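PDB 2W9Y: fatty acid/retinol binding protein protein 7, isoform A, confirmed BY transcript evidence from Caenorhabditis elegans, which probably binds fatty acids such as oleic acid, and retinoids, as a small helical lipid carrier of the nematode FAR family. Local coordinates for residues F15-Q20 with M94-L99. Residues are numbered along the deposited sequence; the frame is centred on the assembly and turned at random. Where two conformers were deposited one is given.
Sequences FFPTEQ and MVTTTL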
loop_
_atom_site.group_PDB
_atom_site.type_symbol
_atom_site.label_atom_id
_atom_site.label_comp_id
_atom_site.label_asym_id
_atom_site.label_seq_id
_atom_site.Cartn_x
_atom_site.Cartn_y
_atom_site.Cartn_z
ATOM N N PHE A 15 -0.757 4.126 7.971
ATOM C CA PHE A 15 -1.784 3.489 7.149
ATOM C C PHE A 15 -1.320 2.224 6.366
ATOM O O PHE A 15 -2.133 1.574 5.726
ATOM C CB PHE A 15 -2.349 4.505 6.118
ATOM C CG PHE A 15 -3.169 5.539 6.752
ATOM C CD1 PHE A 15 -4.426 5.216 7.266
ATOM C CD2 PHE A 15 -2.683 6.812 6.928
ATOM C CE1 PHE A 15 -5.195 6.181 7.937
ATOM C CE2 PHE A 15 -3.473 7.805 7.526
ATOM C CZ PHE A 15 -4.703 7.496 8.036
ATOM N N PHE A 16 -0.025 1.912 6.376
ATOM C CA PHE A 16 0.495 0.815 5.545
ATOM C C PHE A 16 0.026 -0.563 6.096
ATOM O O PHE A 16 0.256 -0.837 7.257
ATOM C CB PHE A 16 2.066 0.822 5.504
ATOM C CG PHE A 16 2.629 1.547 4.298
ATOM C CD1 PHE A 16 2.416 2.934 4.093
ATOM C CD2 PHE A 16 3.310 0.843 3.333
ATOM C CE1 PHE A 16 2.904 3.568 2.952
ATOM C CE2 PHE A 16 3.817 1.458 2.213
ATOM C CZ PHE A 16 3.610 2.822 2.007
ATOM N N PRO A 17 -0.643 -1.381 5.273
ATOM C CA PRO A 17 -0.831 -2.794 5.733
ATOM C C PRO A 17 0.497 -3.505 5.917
ATOM O O PRO A 17 1.491 -3.156 5.279
ATOM C CB PRO A 17 -1.607 -3.450 4.593
ATOM C CG PRO A 17 -2.342 -2.248 3.867
ATOM C CD PRO A 17 -1.295 -1.144 3.940
ATOM N N THR A 18 0.512 -4.483 6.815
ATOM C CA THR A 18 1.703 -5.291 7.131
ATOM C C THR A 18 2.323 -5.892 5.885
ATOM O O THR A 18 3.599 -5.832 5.702
ATOM C CB THR A 18 1.414 -6.353 8.216
ATOM O OG1 THR A 18 1.158 -5.637 9.455
ATOM C CG2 THR A 18 2.689 -7.237 8.448
ATOM N N GLU A 19 1.450 -6.391 5.002
ATOM C CA GLU A 19 1.960 -7.058 3.832
ATOM C C GLU A 19 2.746 -6.101 2.894
ATOM O O GLU A 19 3.774 -6.514 2.346
ATOM C CB GLU A 19 0.873 -7.830 3.079
ATOM C CG GLU A 19 -0.400 -6.973 2.717
ATOM C CD GLU A 19 -1.519 -7.042 3.783
ATOM O OE1 GLU A 19 -2.743 -6.957 3.392
ATOM O OE2 GLU A 19 -1.207 -7.150 5.001
ATOM N N GLN A 20 2.312 -4.846 2.744
ATOM C CA GLN A 20 3.102 -3.875 1.960
ATOM C C GLN A 20 4.460 -3.648 2.603
ATOM O O GLN A 20 5.440 -3.579 1.884
ATOM C CB GLN A 20 2.395 -2.511 1.761
ATOM C CG GLN A 20 1.617 -2.354 0.398
ATOM C CD GLN A 20 0.192 -2.939 0.478
ATOM O OE1 GLN A 20 -0.206 -3.552 1.468
ATOM N NE2 GLN A 20 -0.561 -2.753 -0.570
ATOM N N MET A 94 -3.737 5.453 -1.513
ATOM C CA MET A 94 -2.663 6.260 -0.924
ATOM C C MET A 94 -1.382 5.426 -0.759
ATOM O O MET A 94 -0.285 5.837 -1.196
ATOM C CB MET A 94 -3.095 6.861 0.426
ATOM C CG MET A 94 -2.163 7.918 0.974
ATOM S SD MET A 94 -0.693 7.298 1.878
ATOM C CE MET A 94 -1.446 6.574 3.365
ATOM N N VAL A 95 -1.522 4.244 -0.146
ATOM C CA VAL A 95 -0.366 3.373 0.079
ATOM C C VAL A 95 0.346 2.947 -1.198
ATOM O O VAL A 95 1.629 2.951 -1.269
ATOM C CB VAL A 95 -0.831 2.116 0.872
ATOM C CG1 VAL A 95 0.306 1.171 1.049
ATOM C CG2 VAL A 95 -1.369 2.542 2.268
ATOM N N THR A 96 -0.443 2.641 -2.222
ATOM C CA THR A 96 0.104 2.182 -3.508
ATOM C C THR A 96 0.919 3.292 -4.128
ATOM O O THR A 96 2.093 3.093 -4.459
ATOM C CB THR A 96 -1.000 1.809 -4.486
ATOM O OG1 THR A 96 -1.758 0.707 -3.972
ATOM C CG2 THR A 96 -0.414 1.443 -5.837
ATOM N N THR A 97 0.301 4.469 -4.249
ATOM C CA THR A 97 0.960 5.687 -4.822
ATOM C C THR A 97 2.280 5.973 -4.090
ATOM O O THR A 97 3.332 6.218 -4.705
ATOM C CB THR A 97 0.078 6.931 -4.628
ATOM O OG1 THR A 97 -1.100 6.772 -5.397
ATOM C CG2 THR A 97 0.763 8.164 -5.170
ATOM N N THR A 98 2.246 5.929 -2.763
ATOM C CA THR A 98 3.450 6.136 -2.003
ATOM C C THR A 98 4.563 5.182 -2.306
ATOM O O THR A 98 5.731 5.598 -2.472
ATOM C CB THR A 98 3.126 6.013 -0.480
ATOM O OG1 THR A 98 2.166 7.013 -0.141
ATOM C CG2 THR A 98 4.343 6.245 0.366
ATOM N N LEU A 99 4.242 3.897 -2.307
ATOM C CA LEU A 99 5.243 2.881 -2.518
ATOM C C LEU A 99 5.820 3.000 -3.911
ATOM O O LEU A 99 7.041 2.855 -4.102
ATOM C CB LEU A 99 4.655 1.495 -2.324
ATOM C CG LEU A 99 5.580 0.298 -2.049
ATOM C CD1 LEU A 99 6.715 0.608 -1.040
ATOM C CD2 LEU A 99 4.721 -0.875 -1.515
HETATM O O HOH W 1 0.504 -1.599 -3.235
#
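The ring of Phe16 takes Val95 on one face and Thr98 at its edge. Methyl CG1 of Val95 stands over the middle of the ring, 3.6 Å from its centroid and 9° off the normal, a clean CH-pi contact. In the ring plane, CG2 of Thr98 comes up to the edge at CZ, 3.9 Å away; CD1 of Leu99 lies more loosely near CE2, close to the plane. The valine methyl gets there because CG1 is anti to the backbone N (chi1 177°), leaving CG2 beside that N, 3.7 Å from the carbonyl O of Phe15. Pro17, the N-cap of helix 18-26, turns its ring atom CD toward Val95, 4.0 Å from CG1. The aliphatic part of Gln20 crosses the same valine, with CG 3.8 Å from Val95 CG1, and also reaches CD2 of Leu99. Beyond its bend at chi2, the amide turns to polar partners: NE2 donates to Asn73 on helix 60-75 and to a water that is weakly bonded to Thr96 OG1. At the other end of the contact, Met94 curls its CE onto Phe15, 3.6 Å from CB and oblique to the ring; Leu116 of helix 111-121 touches both residues. Cut back to an alanine, Phe16 would probably leave Val95 CG1 facing a gap and the Thr98 methyl without its aromatic edge. With that water as the polar link and no direct hydrogen bond or salt bridge between the segments, the turn's position on helix 82-104, near the centre of this strandless helical protein, rests mainly on shape fit and apolar burial.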